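Local coordinates for protein archaemetzincin (Archaeoglobus fulgidus, PDB 3ZVS) that probably acts as a zinc-dependent metalloprotease whose natural substrate is unknown, holding one catalytic zinc ion and a second that seems to be structural, at residues Tyr4-Ser9 with Phe31-Ser36; Lys71-Lys76 with Val93-Arg98; Leu8-His13 with Leu66-Lys71. All blocks are in the same frame, centred on the assembly; numbering follows the deposited sequence.

Contact 1: Tyr4-Ser9 with Phe31-Ser36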
loop_
_atom_site.group_PDB
_atom_site.type_symbol
_atom_site.label_atom_id
_atom_site.label_comp_id
_atom_site.label_asym_id
_atom_site.label_seq_id
_atom_site.Cartn_x
_atom_site.Cartn_y
_atom_site.Cartn_z
ATOM N N TYR A 4 0.431 9.957 -6.214
ATOM C CA TYR A 4 0.497 9.355 -7.542
ATOM C C TYR A 4 0.363 7.865 -7.356
ATOM O O TYR A 4 1.196 7.244 -6.700
ATOM C CB TYR A 4 1.839 9.679 -8.202
ATOM C CG TYR A 4 2.017 11.164 -8.410
ATOM C CD1 TYR A 4 2.513 11.965 -7.402
ATOM C CD2 TYR A 4 1.661 11.764 -9.610
ATOM C CE1 TYR A 4 2.667 13.314 -7.580
ATOM C CE2 TYR A 4 1.805 13.128 -9.796
ATOM C CZ TYR A 4 2.318 13.888 -8.782
ATOM O OH TYR A 4 2.462 15.252 -8.965
ATOM N N ILE A 5 -0.685 7.278 -7.911
ATOM C CA ILE A 5 -0.858 5.837 -7.901
ATOM C C ILE A 5 -0.249 5.260 -9.163
ATOM O O ILE A 5 -0.609 5.634 -10.267
ATOM C CB ILE A 5 -2.347 5.444 -7.828
ATOM C CG1 ILE A 5 -3.018 6.045 -6.595
ATOM C CG2 ILE A 5 -2.539 3.946 -7.834
ATOM C CD1 ILE A 5 -4.530 6.052 -6.675
ATOM N N GLN A 6 0.687 4.344 -8.978
ATOM C CA GLN A 6 1.344 3.659 -10.076
ATOM C C GLN A 6 0.841 2.206 -10.135
ATOM O O GLN A 6 1.277 1.344 -9.355
ATOM C CB GLN A 6 2.878 3.650 -9.894
ATOM C CG GLN A 6 3.606 2.818 -10.951
ATOM C CD GLN A 6 3.363 3.355 -12.340
ATOM O OE1 GLN A 6 3.789 4.468 -12.671
ATOM N NE2 GLN A 6 2.661 2.607 -13.144
ATOM N N PRO A 7 -0.067 1.900 -11.066
ATOM C CA PRO A 7 -0.521 0.518 -11.205
ATOM C C PRO A 7 0.614 -0.354 -11.742
ATOM O O PRO A 7 1.253 0.009 -12.750
ATOM C CB PRO A 7 -1.709 0.622 -12.208
ATOM C CG PRO A 7 -2.020 2.087 -12.290
ATOM C CD PRO A 7 -0.701 2.775 -12.068
ATOM N N LEU A 8 0.862 -1.471 -11.097
ATOM C CA LEU A 8 1.916 -2.391 -11.476
ATOM C C LEU A 8 1.351 -3.797 -11.489
ATOM O O LEU A 8 1.306 -4.454 -10.439
ATOM C CB LEU A 8 3.071 -2.327 -10.491
ATOM C CG LEU A 8 3.803 -1.008 -10.377
ATOM C CD1 LEU A 8 4.744 -1.028 -9.184
ATOM C CD2 LEU A 8 4.572 -0.671 -11.615
ATOM N N SER A 9 0.850 -4.247 -12.636
ATOM C CA SER A 9 0.140 -5.529 -12.705
ATOM C C SER A 9 -0.983 -5.647 -11.672
ATOM O O SER A 9 -0.933 -6.474 -10.764
ATOM C CB SER A 9 1.091 -6.687 -12.564
ATOM O OG SER A 9 2.110 -6.623 -13.569
ATOM N N PHE A 31 -3.485 11.265 -8.516
ATOM C CA PHE A 31 -3.184 11.102 -9.923
ATOM C C PHE A 31 -3.059 9.617 -10.143
ATOM O O PHE A 31 -2.462 8.922 -9.334
ATOM C CB PHE A 31 -1.870 11.783 -10.288
ATOM C CG PHE A 31 -1.881 13.270 -10.078
ATOM C CD1 PHE A 31 -1.578 13.808 -8.840
ATOM C CD2 PHE A 31 -2.222 14.115 -11.109
ATOM C CE1 PHE A 31 -1.601 15.173 -8.646
ATOM C CE2 PHE A 31 -2.255 15.483 -10.922
ATOM C CZ PHE A 31 -1.944 16.009 -9.688
ATOM N N VAL A 32 -3.598 9.117 -11.243
ATOM C CA VAL A 32 -3.401 7.725 -11.614
ATOM C C VAL A 32 -2.481 7.704 -12.833
ATOM O O VAL A 32 -2.818 8.211 -13.907
ATOM C CB VAL A 32 -4.730 7.027 -11.923
ATOM C CG1 VAL A 32 -4.482 5.601 -12.422
ATOM C CG2 VAL A 32 -5.650 7.016 -10.701
ATOM N N LEU A 33 -1.300 7.140 -12.627
ATOM C CA LEU A 33 -0.273 7.013 -13.659
ATOM C C LEU A 33 -0.581 5.859 -14.621
ATOM O O LEU A 33 -1.397 4.988 -14.339
ATOM C CB LEU A 33 1.086 6.820 -13.031
ATOM C CG LEU A 33 1.515 7.947 -12.096
ATOM C CD1 LEU A 33 2.798 7.623 -11.385
ATOM C CD2 LEU A 33 1.651 9.267 -12.857
ATOM N N PRO A 34 0.026 5.900 -15.802
ATOM C CA PRO A 34 -0.190 4.818 -16.754
ATOM C C PRO A 34 0.198 3.456 -16.177
ATOM O O PRO A 34 1.239 3.338 -15.576
ATOM C CB PRO A 34 0.769 5.181 -17.881
ATOM C CG PRO A 34 0.900 6.703 -17.793
ATOM C CD PRO A 34 0.920 6.950 -16.325
ATOM N N ALA A 35 -0.661 2.471 -16.371
ATOM C CA ALA A 35 -0.381 1.124 -15.911
ATOM C C ALA A 35 0.824 0.513 -16.598
ATOM O O ALA A 35 1.085 0.781 -17.774
ATOM C CB ALA A 35 -1.557 0.253 -16.122
ATOM N N SER A 36 1.574 -0.284 -15.864
ATOM C CA SER A 36 2.682 -1.036 -16.422
ATOM C C SER A 36 2.706 -2.378 -15.731
ATOM O O SER A 36 2.134 -2.556 -14.650
ATOM C CB SER A 36 4.037 -0.291 -16.271
ATOM O OG SER A 36 4.477 -0.229 -14.931
#
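Gln6 turns its side-chain amide toward the loop after strand 29-32, and its NE2 bonds to Pro34 O at 2.9 Å and to the adjacent Pro7 O at 3.0 Å, both acceptors lying close to the plane of the amide, which fixes the rotation of the group. CG anti to the backbone N and a bend at the second torsion carry CD back toward the loop. OE1 of Gln6 rests against Leu33 CD1 (3.5 Å). Pro7 O is gripped twice, since Ser36 N comes to it from the face opposite NE2.

The tight part follows strand 2-7, where Ile5 and Pro7 are buried. A rigid apolar ring without an N-H suits position 7, because it lies against Leu33 O (3.2 Å from CD) and the Ala35 methyl while its carbonyl does the bonding. Strands 2-7 and 29-32 run parallel, joined by backbone hydrogen bonds from Ile5 N to Phe31 O (2.8 Å) and from Leu33 N to Ile5 O. The rings of Tyr4 and Phe31 lie side by side, planes 13° apart but slid so far that they barely overlap, with CE2 of Tyr4 3.6 Å from CD1 of Phe31.

The solvent side is the outer strand and loop, where Val32, Pro34 and Ala35 are exposed. Ile5 also packs on Leu18, and Val32 on Val15 and Ala19, of helix 12-26, the crossover of this beta-alpha-beta unit.

Backbone bonds thus pair both parts, and the Gln6 amide adds its own where the register shifts and the ladder is interrupted.

Contact 2: Lys71-Lys76 with Val93-Arg98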
loop_
_atom_site.group_PDB
_atom_site.type_symbol
_atom_site.label_atom_id
_atom_site.label_comp_id
_atom_site.label_asym_id
_atom_site.label_seq_id
_atom_site.Cartn_x
_atom_site.Cartn_y
_atom_site.Cartn_z
ATOM N N LYS A 71 0.448 -8.847 -7.610
ATOM C CA LYS A 71 1.436 -9.893 -7.396
ATOM C C LYS A 71 1.808 -9.953 -5.917
ATOM O O LYS A 71 1.908 -8.928 -5.243
ATOM C CB LYS A 71 2.717 -9.609 -8.210
ATOM C CG LYS A 71 2.535 -9.560 -9.715
ATOM C CD LYS A 71 2.243 -10.922 -10.333
ATOM C CE LYS A 71 2.262 -10.765 -11.849
ATOM N NZ LYS A 71 2.150 -12.102 -12.472
ATOM N N ASP A 72 2.054 -11.161 -5.423
ATOM C CA ASP A 72 2.565 -11.344 -4.057
ATOM C C ASP A 72 3.979 -10.773 -3.988
ATOM O O ASP A 72 4.835 -11.015 -4.873
ATOM C CB ASP A 72 2.569 -12.848 -3.713
ATOM C CG ASP A 72 2.657 -13.151 -2.230
ATOM O OD1 ASP A 72 2.215 -12.334 -1.419
ATOM O OD2 ASP A 72 3.154 -14.262 -1.919
ATOM N N ILE A 73 4.246 -10.041 -2.913
ATOM C CA ILE A 73 5.550 -9.471 -2.640
ATOM C C ILE A 73 6.116 -9.883 -1.284
ATOM O O ILE A 73 5.407 -10.298 -0.378
ATOM C CB ILE A 73 5.532 -7.921 -2.741
ATOM C CG1 ILE A 73 4.586 -7.299 -1.699
ATOM C CG2 ILE A 73 5.073 -7.484 -4.166
ATOM C CD1 ILE A 73 4.557 -5.790 -1.693
ATOM N N TYR A 74 7.436 -9.804 -1.202
ATOM C CA TYR A 74 8.169 -10.085 0.031
ATOM C C TYR A 74 9.324 -9.092 0.147
ATOM O O TYR A 74 9.642 -8.385 -0.775
ATOM C CB TYR A 74 8.733 -11.528 0.003
ATOM C CG TYR A 74 10.004 -11.623 -0.826
ATOM C CD1 TYR A 74 9.956 -11.629 -2.208
ATOM C CD2 TYR A 74 11.251 -11.691 -0.226
ATOM C CE1 TYR A 74 11.117 -11.681 -2.987
ATOM C CE2 TYR A 74 12.399 -11.726 -0.981
ATOM C CZ TYR A 74 12.327 -11.723 -2.353
ATOM O OH TYR A 74 13.463 -11.748 -3.136
ATOM N N ALA A 75 9.907 -9.003 1.344
ATOM C CA ALA A 75 11.138 -8.249 1.566
ATOM C C ALA A 75 12.057 -9.154 2.382
ATOM O O ALA A 75 11.639 -10.187 2.897
ATOM C CB ALA A 75 10.866 -6.999 2.295
ATOM N N LYS A 76 13.325 -8.793 2.433
ATOM C CA LYS A 76 14.298 -9.630 3.110
ATOM C C LYS A 76 13.814 -10.074 4.485
ATOM O O LYS A 76 13.331 -9.270 5.274
ATOM C CB LYS A 76 15.587 -8.860 3.293
ATOM C CG LYS A 76 16.621 -9.637 4.091
ATOM C CD LYS A 76 17.995 -8.963 4.041
ATOM C CE LYS A 76 17.875 -7.449 4.126
ATOM N NZ LYS A 76 17.537 -6.977 5.482
ATOM N N VAL A 93 5.029 0.777 -1.802
ATOM C CA VAL A 93 4.374 -0.226 -2.599
ATOM C C VAL A 93 3.391 -0.987 -1.717
ATOM O O VAL A 93 3.637 -1.255 -0.546
ATOM C CB VAL A 93 5.390 -1.163 -3.292
ATOM C CG1 VAL A 93 6.198 -1.905 -2.292
ATOM C CG2 VAL A 93 4.678 -2.147 -4.223
ATOM N N LEU A 94 2.242 -1.276 -2.298
ATOM C CA LEU A 94 1.199 -2.109 -1.715
ATOM C C LEU A 94 0.949 -3.310 -2.637
ATOM O O LEU A 94 0.801 -3.133 -3.847
ATOM C CB LEU A 94 -0.096 -1.304 -1.630
ATOM C CG LEU A 94 -1.357 -2.106 -1.317
ATOM C CD1 LEU A 94 -1.363 -2.718 0.079
ATOM C CD2 LEU A 94 -2.598 -1.215 -1.500
ATOM N N SER A 95 0.831 -4.498 -2.085
ATOM C CA SER A 95 0.308 -5.642 -2.820
ATOM C C SER A 95 -1.053 -6.020 -2.266
ATOM O O SER A 95 -1.241 -6.112 -1.037
ATOM C CB SER A 95 1.180 -6.855 -2.684
ATOM O OG SER A 95 0.513 -7.981 -3.213
ATOM N N VAL A 96 -1.997 -6.255 -3.163
ATOM C CA VAL A 96 -3.330 -6.646 -2.762
ATOM C C VAL A 96 -3.482 -8.180 -2.807
ATOM O O VAL A 96 -4.526 -8.744 -2.464
ATOM C CB VAL A 96 -4.409 -5.938 -3.622
ATOM C CG1 VAL A 96 -4.333 -4.444 -3.463
ATOM C CG2 VAL A 96 -4.263 -6.344 -5.081
ATOM N N PHE A 97 -2.413 -8.875 -3.153
ATOM C CA PHE A 97 -2.450 -10.346 -3.293
ATOM C C PHE A 97 -2.963 -11.085 -2.042
ATOM O O PHE A 97 -3.804 -11.982 -2.128
ATOM C CB PHE A 97 -1.074 -10.895 -3.675
ATOM C CG PHE A 97 -1.019 -12.407 -3.786
ATOM C CD1 PHE A 97 -0.731 -13.207 -2.693
ATOM C CD2 PHE A 97 -1.224 -13.024 -4.999
ATOM C CE1 PHE A 97 -0.659 -14.571 -2.807
ATOM C CE2 PHE A 97 -1.149 -14.405 -5.120
ATOM C CZ PHE A 97 -0.886 -15.177 -3.997
ATOM N N ARG A 98 -2.438 -10.729 -0.862
ATOM C CA ARG A 98 -2.772 -11.429 0.362
ATOM C C ARG A 98 -4.127 -11.007 0.873
ATOM O O ARG A 98 -4.634 -11.595 1.837
ATOM C CB ARG A 98 -1.695 -11.136 1.404
ATOM C CG ARG A 98 -0.336 -11.737 1.032
ATOM C CD ARG A 98 -0.287 -13.234 1.291
ATOM N NE ARG A 98 0.950 -13.828 0.785
ATOM C CZ ARG A 98 1.414 -15.021 1.120
ATOM N NH1 ARG A 98 0.804 -15.749 2.054
ATOM N NH2 ARG A 98 2.536 -15.465 0.573
#
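An ST turn ends strand 91-95 of the central sheet, and its serine, Ser95, binds the loop entering the short strand 73-74. The hydroxyl is used twice: Ser95 OG donates to Lys71 O at 2.6 Å, approaching from above the carbonyl plane, and accepts from Phe97 N at 3.1 Å. With OG anti to the backbone N (170°), the group is set toward the incoming loop, and a small residue carrying both a donor and an acceptor suits this buried place.

Phe97, whose N-H closes the turn, and Arg98 after it both meet Asp72. Phe97 offers a ring face to the aspartate, whose CB stands 3.6 Å from the ring centroid in a CH-pi contact; the carboxylate is stacked on the same ring, the two planes 26° apart. Arg98 bends at its second torsion and grips the carboxylate side-on with two nitrogens, one to each oxygen, meeting both on the syn side. A second partner, Gln49 NE2 of strand 49-51, also reaches OD2, so the buried charge of Asp72 is probably well compensated.

Farther in, the contact turns apolar. Ile73 CG1 packs on Ser95 CB at 3.6 Å, and its CD1 faces Val93 CG1 at 4.3 Å, with Ile55 of helix 52-58 touching both Ile73 and Val93. Leu94 points away from the loop and packs on Ala115 of helix 104-122, which carries the zinc-binding HExxH motif. Lys71 instead extends outward, where NZ binds a malonate ion that probably came from the crystallisation liquor.

The straighter arm of the salt bridge is Arg98 NE to Asp72 OD1, 2.9 Å long with an angle of 167° at the hydrogen; the other, Arg98 NH2 to Asp72 OD2, spans 2.8 Å.

Contact 3: Leu8-His13 with Leu66-Lys71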
loop_
_atom_site.group_PDB
_atom_site.type_symbol
_atom_site.label_atom_id
_atom_site.label_comp_id
_atom_site.label_asym_id
_atom_site.label_seq_id
_atom_site.Cartn_x
_atom_site.Cartn_y
_atom_site.Cartn_z
ATOM N N LEU A 8 0.862 -1.471 -11.097
ATOM C CA LEU A 8 1.916 -2.391 -11.476
ATOM C C LEU A 8 1.351 -3.797 -11.489
ATOM O O LEU A 8 1.306 -4.454 -10.439
ATOM C CB LEU A 8 3.071 -2.327 -10.491
ATOM C CG LEU A 8 3.803 -1.008 -10.377
ATOM C CD1 LEU A 8 4.744 -1.028 -9.184
ATOM C CD2 LEU A 8 4.572 -0.671 -11.615
ATOM N N SER A 9 0.850 -4.247 -12.636
ATOM C CA SER A 9 0.140 -5.529 -12.705
ATOM C C SER A 9 -0.983 -5.647 -11.672
ATOM O O SER A 9 -0.933 -6.474 -10.764
ATOM C CB SER A 9 1.091 -6.687 -12.564
ATOM O OG SER A 9 2.110 -6.623 -13.569
ATOM N N VAL A 10 -2.004 -4.837 -11.866
ATOM C CA VAL A 10 -3.110 -4.735 -10.922
ATOM C C VAL A 10 -4.399 -4.470 -11.674
ATOM O O VAL A 10 -4.410 -3.768 -12.679
ATOM C CB VAL A 10 -2.831 -3.640 -9.864
ATOM C CG1 VAL A 10 -2.819 -2.243 -10.464
ATOM C CG2 VAL A 10 -3.833 -3.755 -8.690
ATOM N N ASN A 11 -5.501 -5.003 -11.161
ATOM C CA ASN A 11 -6.838 -4.729 -11.709
ATOM C C ASN A 11 -7.134 -3.222 -11.731
ATOM O O ASN A 11 -6.955 -2.507 -10.723
ATOM C CB ASN A 11 -7.851 -5.425 -10.820
ATOM C CG ASN A 11 -9.269 -5.359 -11.353
ATOM O OD1 ASN A 11 -9.559 -4.733 -12.377
ATOM N ND2 ASN A 11 -10.161 -6.007 -10.656
ATOM N N SER A 12 -7.545 -2.713 -12.891
ATOM C CA SER A 12 -7.845 -1.287 -13.033
ATOM C C SER A 12 -8.947 -0.826 -12.093
ATOM O O SER A 12 -8.949 0.330 -11.642
ATOM C CB SER A 12 -8.229 -0.969 -14.495
ATOM O OG SER A 12 -9.386 -1.667 -14.881
ATOM N N HIS A 13 -9.858 -1.734 -11.773
ATOM C CA HIS A 13 -10.990 -1.409 -10.894
ATOM C C HIS A 13 -10.448 -1.130 -9.486
ATOM O O HIS A 13 -10.940 -0.221 -8.781
ATOM C CB HIS A 13 -12.040 -2.540 -10.884
ATOM C CG HIS A 13 -12.704 -2.758 -12.213
ATOM N ND1 HIS A 13 -13.600 -1.858 -12.749
ATOM C CD2 HIS A 13 -12.602 -3.766 -13.111
ATOM C CE1 HIS A 13 -14.009 -2.292 -13.926
ATOM N NE2 HIS A 13 -13.424 -3.452 -14.169
ATOM N N LEU A 66 2.693 5.786 -4.764
ATOM C CA LEU A 66 2.308 4.464 -4.274
ATOM C C LEU A 66 2.132 3.510 -5.439
ATOM O O LEU A 66 1.214 3.652 -6.239
ATOM C CB LEU A 66 0.995 4.515 -3.497
ATOM C CG LEU A 66 0.481 3.155 -2.995
ATOM C CD1 LEU A 66 1.339 2.573 -1.883
ATOM C CD2 LEU A 66 -0.978 3.263 -2.530
ATOM N N GLY A 67 3.029 2.530 -5.531
ATOM C CA GLY A 67 2.871 1.441 -6.477
ATOM C C GLY A 67 1.884 0.445 -5.919
ATOM O O GLY A 67 1.872 0.203 -4.704
ATOM N N VAL A 68 1.028 -0.107 -6.766
ATOM C CA VAL A 68 0.010 -1.057 -6.322
ATOM C C VAL A 68 0.007 -2.236 -7.273
ATOM O O VAL A 68 -0.096 -2.049 -8.484
ATOM C CB VAL A 68 -1.406 -0.438 -6.291
ATOM C CG1 VAL A 68 -2.375 -1.412 -5.678
ATOM C CG2 VAL A 68 -1.445 0.904 -5.511
ATOM N N THR A 69 0.188 -3.441 -6.732
ATOM C CA THR A 69 0.298 -4.642 -7.511
ATOM C C THR A 69 -0.618 -5.731 -7.006
ATOM O O THR A 69 -0.896 -5.838 -5.791
ATOM C CB THR A 69 1.771 -5.148 -7.551
ATOM O OG1 THR A 69 1.861 -6.247 -8.456
ATOM C CG2 THR A 69 2.292 -5.625 -6.170
ATOM N N GLY A 70 -1.055 -6.580 -7.926
ATOM C CA GLY A 70 -1.744 -7.803 -7.613
ATOM C C GLY A 70 -0.863 -9.010 -7.378
ATOM O O GLY A 70 -1.343 -10.092 -7.036
ATOM N N LYS A 71 0.448 -8.847 -7.610
ATOM C CA LYS A 71 1.436 -9.893 -7.396
ATOM C C LYS A 71 1.808 -9.953 -5.917
ATOM O O LYS A 71 1.908 -8.928 -5.243
ATOM C CB LYS A 71 2.717 -9.609 -8.210
ATOM C CG LYS A 71 2.535 -9.560 -9.715
ATOM C CD LYS A 71 2.243 -10.922 -10.333
ATOM C CE LYS A 71 2.262 -10.765 -11.849
ATOM N NZ LYS A 71 2.150 -12.102 -12.472
#
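The carbonyl of Leu8 takes its bond in this contact from a side chain: Thr69 OG1 donates to Leu8 O at 2.7 Å, lying nearly in line with the C=O. The same hydroxyl accepts from Lys71 N at 3.1 Å, which makes an ST turn at the end of strand 65-69. With OG1 anti to the backbone N (-173°), the hydroxyl is carried to the Leu8 carbonyl. An alanine here would probably leave Leu8 O without this donor and Lys71 N without its acceptor, freeing the turn to shift.

Backbone bonds flank the hydroxyl. Leu8 N donates to Val68 O at 2.8 Å, and Gly70 N donates to Ser9 O at 2.8 Å. Ser9 has positive phi (52°), a left-handed conformation that turns the chain out of strand 2-7, while its OG binds Val38 N. Glycine suits position 70, where a beta carbon would crowd Ser9 O; one on Gly67 would likewise press on Leu8 CD1.

The apolar pair is Val10 CG2 with Val68 CG1 (4.1 Å), the two side chains crossing at a slant. The other methyl of Val10, CG1, lies against the carbonyl oxygen Val68 O at 3.4 Å.

Asn11 then caps helix 12-26, its OD1 accepting from His13 N. Val10 packs on Val15 and Val68 on Leu18 of that helix, and strand 65-69 runs between strands 2-7 and 91-95.

Contacts 1 and 3 start from the same chain segment and share Leu8 and Ser9: strand 2-7 has strand 29-32 on one flank and strand 65-69 on the other, while helix 12-26 lies against both pairings. Contact 1, at the sheet's outermost strand, is partly solvent-facing and mixes slid aromatic rings with a side-chain amide. Contact 3, one strand inward, combines backbone bonds with a threonine hydroxyl, and two glycines let the segments come close. Contact 2 is the most buried of the three and alone has a salt bridge; it joins the central sheet to the smaller one. Contacts 2 and 3 meet at Lys71, and each has an ST turn where its strand ends.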